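NADH-rubredoxin oxidoreductase (Clostridium acetobutylicum, PDB 3KLJ) catalyses the NADH-dependent reduction of rubredoxin through one bound FAD, passing electrons from NADH toward oxygen-scavenging proteins in an obligate anaerobe. Local coordinates at residues 49-54 and 62-67; 53-58 and 128-133. One frame throughout, in Å; residues are numbered along the deposited sequence.

Contact 1. Residues 49-54 and 62-67; sequences PRLNEI and DDILIK. With FAD (flavin-adenine dinucleotide), chain B.
Ile64 pushes into the side of helix 51-56, and its CD1 methyl makes the tight part of the contact. Ile64 CD1 sits 3.9 Å from Leu51 CD2 and 4.0 Å from Ile54 CD1, and the Leu51 and Ile54 side chains each cross that of Ile64 at about a right angle. With CG1 placed between its own backbone N and carbonyl carbon (chi1 62°), Ile64 sends CD1 toward this buried pair and leaves CG2 for Arg50. The setting is the FAD-binding domain of a glutathione reductase-type flavoprotein: a short helix, then a loop that folds back against it. Just before the helix, in a 3-10 turn, the Pro49 ring lies over the face of the isoalloxazine, CB 3.5 Å from FAD N5 and CG 3.5 Å from FAD C10. Toward solvent the contact becomes looser and more polar. Ile64 CG2 touches Arg50 CB at 3.8 Å, and the bends at chi2 and chi3 fold the arginine back until Ile64 CG2 lies over the centre of one guanidinium face. Arg50 NH1 then makes a salt bridge to Glu53 OE2 at 2.8 Å, nearly straight at 165°; the acceptor is in the guanidinium plane but is approached from above the carboxylate plane. Lys57 takes the other carboxylate oxygen. Arg50 NH2 comes within 3.0 Å of Asp63 O at an angle too poor for a hydrogen bond, while the exposed Asp63 carboxylate turns to the Ser60 amide.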
loop_
_atom_site.group_PDB
_atom_site.type_symbol
_atom_site.label_atom_id
_atom_site.label_comp_id
_atom_site.label_asym_id
_atom_site.label_seq_id
_atom_site.Cartn_x
_atom_site.Cartn_y
_atom_site.Cartn_z
ATOM N N PRO A 49 -3.186 7.096 -2.558
ATOM C CA PRO A 49 -3.460 7.218 -1.116
ATOM C C PRO A 49 -4.459 8.302 -0.714
ATOM O O PRO A 49 -4.910 8.300 0.432
ATOM C CB PRO A 49 -2.072 7.515 -0.510
ATOM C CG PRO A 49 -1.111 6.826 -1.461
ATOM C CD PRO A 49 -1.731 7.098 -2.829
ATOM N N ARG A 50 -4.827 9.194 -1.633
ATOM C CA ARG A 50 -5.770 10.257 -1.286
ATOM C C ARG A 50 -7.218 9.884 -1.618
ATOM O O ARG A 50 -8.096 10.726 -1.527
ATOM C CB ARG A 50 -5.392 11.597 -1.931
ATOM C CG ARG A 50 -3.933 11.924 -1.820
ATOM C CD ARG A 50 -3.667 13.339 -1.421
ATOM N NE ARG A 50 -3.862 14.288 -2.498
ATOM C CZ ARG A 50 -4.790 15.244 -2.514
ATOM N NH1 ARG A 50 -5.638 15.388 -1.509
ATOM N NH2 ARG A 50 -4.870 16.056 -3.548
ATOM N N LEU A 51 -7.455 8.621 -1.978
ATOM C CA LEU A 51 -8.809 8.143 -2.279
ATOM C C LEU A 51 -9.780 8.383 -1.112
ATOM O O LEU A 51 -10.967 8.644 -1.328
ATOM C CB LEU A 51 -8.796 6.668 -2.719
ATOM C CG LEU A 51 -8.344 6.409 -4.166
ATOM C CD1 LEU A 51 -8.219 4.920 -4.445
ATOM C CD2 LEU A 51 -9.277 7.063 -5.190
ATOM N N ASN A 52 -9.269 8.325 0.116
ATOM C CA ASN A 52 -10.082 8.615 1.291
ATOM C C ASN A 52 -10.648 10.038 1.272
ATOM O O ASN A 52 -11.707 10.289 1.832
ATOM C CB ASN A 52 -9.297 8.339 2.578
ATOM C CG ASN A 52 -9.258 6.857 2.923
ATOM O OD1 ASN A 52 -10.276 6.170 2.848
ATOM N ND2 ASN A 52 -8.084 6.360 3.299
ATOM N N GLU A 53 -9.952 10.954 0.597
ATOM C CA GLU A 53 -10.395 12.349 0.474
ATOM C C GLU A 53 -11.519 12.540 -0.543
ATOM O O GLU A 53 -12.302 13.495 -0.444
ATOM C CB GLU A 53 -9.224 13.269 0.137
ATOM C CG GLU A 53 -8.135 13.274 1.189
ATOM C CD GLU A 53 -7.058 14.290 0.905
ATOM O OE1 GLU A 53 -7.387 15.483 0.722
ATOM O OE2 GLU A 53 -5.871 13.896 0.869
ATOM N N ILE A 54 -11.584 11.642 -1.518
ATOM C CA ILE A 54 -12.699 11.595 -2.459
ATOM C C ILE A 54 -13.980 11.354 -1.651
ATOM O O ILE A 54 -15.003 12.004 -1.869
ATOM C CB ILE A 54 -12.500 10.466 -3.535
ATOM C CG1 ILE A 54 -11.167 10.624 -4.282
ATOM C CG2 ILE A 54 -13.694 10.379 -4.484
ATOM C CD1 ILE A 54 -10.946 11.974 -4.950
ATOM N N ASP A 62 -9.945 14.771 -10.747
ATOM C CA ASP A 62 -9.128 15.923 -11.113
ATOM C C ASP A 62 -8.264 16.470 -9.973
ATOM O O ASP A 62 -7.153 16.940 -10.219
ATOM C CB ASP A 62 -10.026 17.008 -11.695
ATOM C CG ASP A 62 -11.018 16.444 -12.695
ATOM O OD1 ASP A 62 -10.561 15.775 -13.654
ATOM O OD2 ASP A 62 -12.241 16.651 -12.519
ATOM N N ASP A 63 -8.768 16.382 -8.738
ATOM C CA ASP A 63 -8.052 16.882 -7.571
ATOM C C ASP A 63 -6.910 15.980 -7.121
ATOM O O ASP A 63 -6.082 16.411 -6.319
ATOM C CB ASP A 63 -8.996 17.070 -6.383
ATOM C CG ASP A 63 -10.177 17.930 -6.714
ATOM O OD1 ASP A 63 -9.990 18.985 -7.356
ATOM O OD2 ASP A 63 -11.294 17.538 -6.332
ATOM N N ILE A 64 -6.879 14.732 -7.600
ATOM C CA ILE A 64 -5.846 13.785 -7.162
ATOM C C ILE A 64 -4.910 13.272 -8.261
ATOM O O ILE A 64 -3.969 12.525 -7.971
ATOM C CB ILE A 64 -6.414 12.590 -6.326
ATOM C CG1 ILE A 64 -7.408 11.743 -7.141
ATOM C CG2 ILE A 64 -7.013 13.087 -4.990
ATOM C CD1 ILE A 64 -7.647 10.356 -6.547
ATOM N N LEU A 65 -5.169 13.669 -9.510
ATOM C CA LEU A 65 -4.282 13.354 -10.643
ATOM C C LEU A 65 -2.882 13.909 -10.378
ATOM O O LEU A 65 -2.740 15.037 -9.895
ATOM C CB LEU A 65 -4.838 13.953 -11.960
ATOM C CG LEU A 65 -6.135 13.380 -12.555
ATOM C CD1 LEU A 65 -6.626 14.145 -13.809
ATOM C CD2 LEU A 65 -5.989 11.895 -12.843
ATOM N N ILE A 66 -1.856 13.120 -10.685
ATOM C CA ILE A 66 -0.474 13.588 -10.532
ATOM C C ILE A 66 -0.174 14.676 -11.576
ATOM O O ILE A 66 0.297 15.771 -11.241
ATOM C CB ILE A 66 0.582 12.436 -10.600
ATOM C CG1 ILE A 66 0.329 11.372 -9.515
ATOM C CG2 ILE A 66 1.979 13.010 -10.401
ATOM C CD1 ILE A 66 1.207 10.049 -9.659
ATOM N N LYS A 67 -0.448 14.362 -12.841
ATOM C CA LYS A 67 -0.322 15.336 -13.918
ATOM C C LYS A 67 -1.599 15.336 -14.724
ATOM O O LYS A 67 -2.231 14.288 -14.888
ATOM C CB LYS A 67 0.852 14.995 -14.843
ATOM C CG LYS A 67 2.216 14.925 -14.157
ATOM C CD LYS A 67 2.738 16.289 -13.725
ATOM C CE LYS A 67 4.048 16.101 -12.968
ATOM N NZ LYS A 67 4.596 17.385 -12.497
HETATM P PA FAD B . -0.925 1.188 -8.605
HETATM O O1A FAD B . -1.863 0.077 -8.215
HETATM O O2A FAD B . -1.198 2.473 -7.861
HETATM O O5B FAD B . -1.015 1.435 -10.179
HETATM C C5B FAD B . -0.948 0.353 -11.090
HETATM C C4B FAD B . -1.852 0.644 -12.288
HETATM O O4B FAD B . -1.695 -0.381 -13.267
HETATM C C3B FAD B . -3.324 0.641 -11.884
HETATM O O3B FAD B . -3.939 1.828 -12.358
HETATM C C2B FAD B . -3.915 -0.589 -12.546
HETATM O O2B FAD B . -5.233 -0.379 -13.002
HETATM C C1B FAD B . -2.968 -0.813 -13.717
HETATM N N9A FAD B . -2.922 -2.211 -14.183
HETATM C C8A FAD B . -3.028 -3.348 -13.428
HETATM N N7A FAD B . -2.931 -4.421 -14.249
HETATM C C5A FAD B . -2.758 -3.988 -15.515
HETATM C C6A FAD B . -2.613 -4.663 -16.727
HETATM N N6A FAD B . -2.902 -5.963 -16.809
HETATM N N1A FAD B . -2.458 -3.924 -17.888
HETATM C C2A FAD B . -2.447 -2.542 -17.850
HETATM N N3A FAD B . -2.603 -1.883 -16.645
HETATM C C4A FAD B . -2.752 -2.597 -15.491
HETATM N N1 FAD B . 0.772 3.930 0.493
HETATM C C2 FAD B . 1.521 4.629 1.414
HETATM O O2 FAD B . 2.738 4.595 1.349
HETATM N N3 FAD B . 0.913 5.391 2.391
HETATM C C4 FAD B . -0.459 5.444 2.463
HETATM O O4 FAD B . -0.971 6.122 3.358
HETATM C C4X FAD B . -1.236 4.727 1.542
HETATM N N5 FAD B . -2.622 4.771 1.586
HETATM C C5X FAD B . -3.379 4.066 0.671
HETATM C C6 FAD B . -4.779 4.111 0.726
HETATM C C7 FAD B . -5.534 3.398 -0.218
HETATM C C7M FAD B . -7.033 3.441 -0.163
HETATM C C8 FAD B . -4.895 2.638 -1.199
HETATM C C8M FAD B . -5.682 1.857 -2.222
HETATM C C9 FAD B . -3.507 2.594 -1.243
HETATM C C9A FAD B . -2.744 3.309 -0.314
HETATM N N10 FAD B . -1.353 3.266 -0.370
HETATM C C10 FAD B . -0.604 3.972 0.552
HETATM C "C1'" FAD B . -0.668 2.439 -1.407
HETATM C "C2'" FAD B . -0.207 3.253 -2.597
HETATM O "O2'" FAD B . -1.349 3.764 -3.256
HETATM C "C3'" FAD B . 0.561 2.318 -3.508
HETATM O "O3'" FAD B . 1.754 1.906 -2.866
HETATM C "C4'" FAD B . 0.928 2.947 -4.842
HETATM O "O4'" FAD B . -0.237 3.414 -5.510
HETATM C "C5'" FAD B . 1.587 1.882 -5.709
HETATM O "O5'" FAD B . 1.741 2.426 -6.995
HETATM P P FAD B . 1.922 1.459 -8.242
HETATM O O1P FAD B . 2.124 2.306 -9.488
HETATM O O2P FAD B . 3.013 0.446 -7.996
HETATM O O3P FAD B . 0.551 0.610 -8.330
#

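Contact 2. Residues 53-58 and 128-133; sequences EIIAKN and FSLYSY. With FAD (flavin-adenine dinucleotide), chain B.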
loop_
_atom_site.group_PDB
_atom_site.type_symbol
_atom_site.label_atom_id
_atom_site.label_comp_id
_atom_site.label_asym_id
_atom_site.label_seq_id
_atom_site.Cartn_x
_atom_site.Cartn_y
_atom_site.Cartn_z
ATOM N N GLU A 53 -9.952 10.954 0.597
ATOM C CA GLU A 53 -10.395 12.349 0.474
ATOM C C GLU A 53 -11.519 12.540 -0.543
ATOM O O GLU A 53 -12.302 13.495 -0.444
ATOM C CB GLU A 53 -9.224 13.269 0.137
ATOM C CG GLU A 53 -8.135 13.274 1.189
ATOM C CD GLU A 53 -7.058 14.290 0.905
ATOM O OE1 GLU A 53 -7.387 15.483 0.722
ATOM O OE2 GLU A 53 -5.871 13.896 0.869
ATOM N N ILE A 54 -11.584 11.642 -1.518
ATOM C CA ILE A 54 -12.699 11.595 -2.459
ATOM C C ILE A 54 -13.980 11.354 -1.651
ATOM O O ILE A 54 -15.003 12.004 -1.869
ATOM C CB ILE A 54 -12.500 10.466 -3.535
ATOM C CG1 ILE A 54 -11.167 10.624 -4.282
ATOM C CG2 ILE A 54 -13.694 10.379 -4.484
ATOM C CD1 ILE A 54 -10.946 11.974 -4.950
ATOM N N ILE A 55 -13.889 10.439 -0.689
ATOM C CA ILE A 55 -14.983 10.152 0.230
ATOM C C ILE A 55 -15.147 11.286 1.265
ATOM O O ILE A 55 -16.207 11.900 1.333
ATOM C CB ILE A 55 -14.798 8.755 0.900
ATOM C CG1 ILE A 55 -14.926 7.641 -0.152
ATOM C CG2 ILE A 55 -15.811 8.544 2.025
ATOM C CD1 ILE A 55 -14.190 6.361 0.187
ATOM N N ALA A 56 -14.097 11.584 2.038
ATOM C CA ALA A 56 -14.192 12.561 3.141
ATOM C C ALA A 56 -14.469 14.025 2.754
ATOM O O ALA A 56 -15.170 14.736 3.481
ATOM C CB ALA A 56 -12.954 12.479 4.055
ATOM N N LYS A 57 -13.906 14.475 1.632
ATOM C CA LYS A 57 -13.985 15.891 1.244
ATOM C C LYS A 57 -14.758 16.134 -0.047
ATOM O O LYS A 57 -14.842 17.280 -0.519
ATOM C CB LYS A 57 -12.583 16.492 1.111
ATOM C CG LYS A 57 -11.870 16.818 2.442
ATOM C CD LYS A 57 -10.424 17.176 2.144
ATOM C CE LYS A 57 -9.629 17.515 3.399
ATOM N NZ LYS A 57 -8.184 17.522 3.049
ATOM N N ASN A 58 -15.333 15.067 -0.602
ATOM C CA ASN A 58 -16.098 15.160 -1.854
ATOM C C ASN A 58 -15.234 15.692 -3.010
ATOM O O ASN A 58 -15.723 16.411 -3.885
ATOM C CB ASN A 58 -17.367 16.014 -1.650
ATOM C CG ASN A 58 -18.301 15.988 -2.850
ATOM O OD1 ASN A 58 -18.538 14.941 -3.444
ATOM N ND2 ASN A 58 -18.829 17.151 -3.211
ATOM N N PHE A 128 -17.783 -4.504 -1.218
ATOM C CA PHE A 128 -16.967 -3.470 -1.816
ATOM C C PHE A 128 -15.556 -3.549 -1.262
ATOM O O PHE A 128 -15.331 -4.061 -0.157
ATOM C CB PHE A 128 -17.558 -2.086 -1.527
ATOM C CG PHE A 128 -18.929 -1.883 -2.117
ATOM C CD1 PHE A 128 -20.065 -2.182 -1.380
ATOM C CD2 PHE A 128 -19.077 -1.425 -3.424
ATOM C CE1 PHE A 128 -21.335 -2.014 -1.933
ATOM C CE2 PHE A 128 -20.347 -1.249 -3.987
ATOM C CZ PHE A 128 -21.470 -1.545 -3.240
ATOM N N SER A 129 -14.606 -3.064 -2.047
ATOM C CA SER A 129 -13.302 -2.706 -1.501
ATOM C C SER A 129 -12.813 -1.423 -2.125
ATOM O O SER A 129 -13.282 -1.016 -3.183
ATOM C CB SER A 129 -12.267 -3.824 -1.651
ATOM O OG SER A 129 -12.507 -4.626 -2.772
ATOM N N LEU A 130 -11.882 -0.780 -1.440
ATOM C CA LEU A 130 -11.350 0.474 -1.895
ATOM C C LEU A 130 -9.946 0.248 -2.439
ATOM O O LEU A 130 -8.991 0.063 -1.674
ATOM C CB LEU A 130 -11.341 1.491 -0.747
ATOM C CG LEU A 130 -10.763 2.878 -1.022
ATOM C CD1 LEU A 130 -11.526 3.552 -2.164
ATOM C CD2 LEU A 130 -10.792 3.733 0.246
ATOM N N TYR A 131 -9.841 0.240 -3.760
ATOM C CA TYR A 131 -8.548 0.249 -4.424
ATOM C C TYR A 131 -8.469 1.407 -5.416
ATOM O O TYR A 131 -7.490 2.157 -5.416
ATOM C CB TYR A 131 -8.232 -1.081 -5.129
ATOM C CG TYR A 131 -6.756 -1.160 -5.450
ATOM C CD1 TYR A 131 -5.844 -1.555 -4.473
ATOM C CD2 TYR A 131 -6.263 -0.772 -6.699
ATOM C CE1 TYR A 131 -4.483 -1.587 -4.729
ATOM C CE2 TYR A 131 -4.902 -0.800 -6.967
ATOM C CZ TYR A 131 -4.017 -1.208 -5.966
ATOM O OH TYR A 131 -2.661 -1.262 -6.200
ATOM N N SER A 132 -9.514 1.551 -6.232
ATOM C CA SER A 132 -9.519 2.475 -7.367
ATOM C C SER A 132 -10.420 3.682 -7.154
ATOM O O SER A 132 -11.245 3.698 -6.240
ATOM C CB SER A 132 -9.986 1.743 -8.612
ATOM O OG SER A 132 -11.357 1.425 -8.483
ATOM N N TYR A 133 -10.273 4.689 -8.011
ATOM C CA TYR A 133 -11.165 5.853 -7.961
ATOM C C TYR A 133 -12.627 5.443 -8.157
ATOM O O TYR A 133 -13.509 5.953 -7.474
ATOM C CB TYR A 133 -10.752 6.910 -8.982
ATOM C CG TYR A 133 -11.678 8.110 -9.015
ATOM C CD1 TYR A 133 -11.639 9.075 -8.004
ATOM C CD2 TYR A 133 -12.606 8.275 -10.052
ATOM C CE1 TYR A 133 -12.498 10.180 -8.025
ATOM C CE2 TYR A 133 -13.472 9.383 -10.079
ATOM C CZ TYR A 133 -13.407 10.324 -9.065
ATOM O OH TYR A 133 -14.244 11.420 -9.081
HETATM P PA FAD B . -0.925 1.188 -8.605
HETATM O O1A FAD B . -1.863 0.077 -8.215
HETATM O O2A FAD B . -1.198 2.473 -7.861
HETATM O O5B FAD B . -1.015 1.435 -10.179
HETATM C C5B FAD B . -0.948 0.353 -11.090
HETATM C C4B FAD B . -1.852 0.644 -12.288
HETATM O O4B FAD B . -1.695 -0.381 -13.267
HETATM C C3B FAD B . -3.324 0.641 -11.884
HETATM O O3B FAD B . -3.939 1.828 -12.358
HETATM C C2B FAD B . -3.915 -0.589 -12.546
HETATM O O2B FAD B . -5.233 -0.379 -13.002
HETATM C C1B FAD B . -2.968 -0.813 -13.717
HETATM N N9A FAD B . -2.922 -2.211 -14.183
HETATM C C8A FAD B . -3.028 -3.348 -13.428
HETATM N N7A FAD B . -2.931 -4.421 -14.249
HETATM C C5A FAD B . -2.758 -3.988 -15.515
HETATM C C6A FAD B . -2.613 -4.663 -16.727
HETATM N N6A FAD B . -2.902 -5.963 -16.809
HETATM N N1A FAD B . -2.458 -3.924 -17.888
HETATM C C2A FAD B . -2.447 -2.542 -17.850
HETATM N N3A FAD B . -2.603 -1.883 -16.645
HETATM C C4A FAD B . -2.752 -2.597 -15.491
HETATM N N1 FAD B . 0.772 3.930 0.493
HETATM C C2 FAD B . 1.521 4.629 1.414
HETATM O O2 FAD B . 2.738 4.595 1.349
HETATM N N3 FAD B . 0.913 5.391 2.391
HETATM C C4 FAD B . -0.459 5.444 2.463
HETATM O O4 FAD B . -0.971 6.122 3.358
HETATM C C4X FAD B . -1.236 4.727 1.542
HETATM N N5 FAD B . -2.622 4.771 1.586
HETATM C C5X FAD B . -3.379 4.066 0.671
HETATM C C6 FAD B . -4.779 4.111 0.726
HETATM C C7 FAD B . -5.534 3.398 -0.218
HETATM C C7M FAD B . -7.033 3.441 -0.163
HETATM C C8 FAD B . -4.895 2.638 -1.199
HETATM C C8M FAD B . -5.682 1.857 -2.222
HETATM C C9 FAD B . -3.507 2.594 -1.243
HETATM C C9A FAD B . -2.744 3.309 -0.314
HETATM N N10 FAD B . -1.353 3.266 -0.370
HETATM C C10 FAD B . -0.604 3.972 0.552
HETATM C "C1'" FAD B . -0.668 2.439 -1.407
HETATM C "C2'" FAD B . -0.207 3.253 -2.597
HETATM O "O2'" FAD B . -1.349 3.764 -3.256
HETATM C "C3'" FAD B . 0.561 2.318 -3.508
HETATM O "O3'" FAD B . 1.754 1.906 -2.866
HETATM C "C4'" FAD B . 0.928 2.947 -4.842
HETATM O "O4'" FAD B . -0.237 3.414 -5.510
HETATM C "C5'" FAD B . 1.587 1.882 -5.709
HETATM O "O5'" FAD B . 1.741 2.426 -6.995
HETATM P P FAD B . 1.922 1.459 -8.242
HETATM O O1P FAD B . 2.124 2.306 -9.488
HETATM O O2P FAD B . 3.013 0.446 -7.996
HETATM O O3P FAD B . 0.551 0.610 -8.330
#
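Ile54 and Tyr133 meet where the FAD-binding domain's helix 51-56 packs on the first turn of helix 133-146 in the NADH-binding domain, so the contact ties together the two nucleotide-binding domains of this glutathione reductase-type fold. From CB outward, Ile54 touches only with its branches: CB points toward segment 128-133 but stands back. Ile54 CG2, anti to the backbone N, comes obliquely to Tyr133 CE1 at 3.7 Å. Ile54 CG1 stands 4.0 Å and Ile54 CD1 3.9 Å from Tyr133 CE1, the terminal CD1 lying near the ring plane at its edge. One aromatic carbon thus receives all three, while the tyrosine lies crosswise to the isoleucine. The Tyr133 ring also packs edge-to-face with Tyr43. The next residue, Ile55, makes a more distant apolar contact, its CD1 4.3 Å from Leu130 CD2. Leu130 CD2 also lies 3.8 Å from FAD C7M, so it links the helix to the dimethylbenzene end of the flavin. Between Leu130 and Tyr133 the backbone is held by Asp135 OD1, which accepts from the amides of both Tyr131 and Ser132, the latter the N-cap residue of helix 133-146. Tyr131 heads the other way, with CG anti to its N (chi1 -164°), toward the pyrophosphate: Tyr131 OH, which Ser114 N also meets, donates to FAD O1A at a short 2.5 Å, and O1A lies at the ring edge, near its plane.

In the fold
Contacts 1 and 2 share Glu53 and Ile54 and have centres about 9 Å apart; the 62-67 loop packs on helix 51-56 in contact 1 and segment 128-133 does so in contact 2. Leu51 joins them directly: Leu51 CD2, already against Ile64, lies 3.6 Å from Tyr133 CA. Both contacts reach FAD at different places: Pro49 of contact 1 meets the isoalloxazine face, Leu130 of contact 2 its methyl end, and Tyr131 the pyrophosphate. Arg48, just before the 49-54 segment, bridges the two: its NE hydrogen-bonds FAD and its NH2 hydrogen-bonds Tyr131 O. Ser40, Glu41 and Asp265 also hydrogen-bond the cofactor.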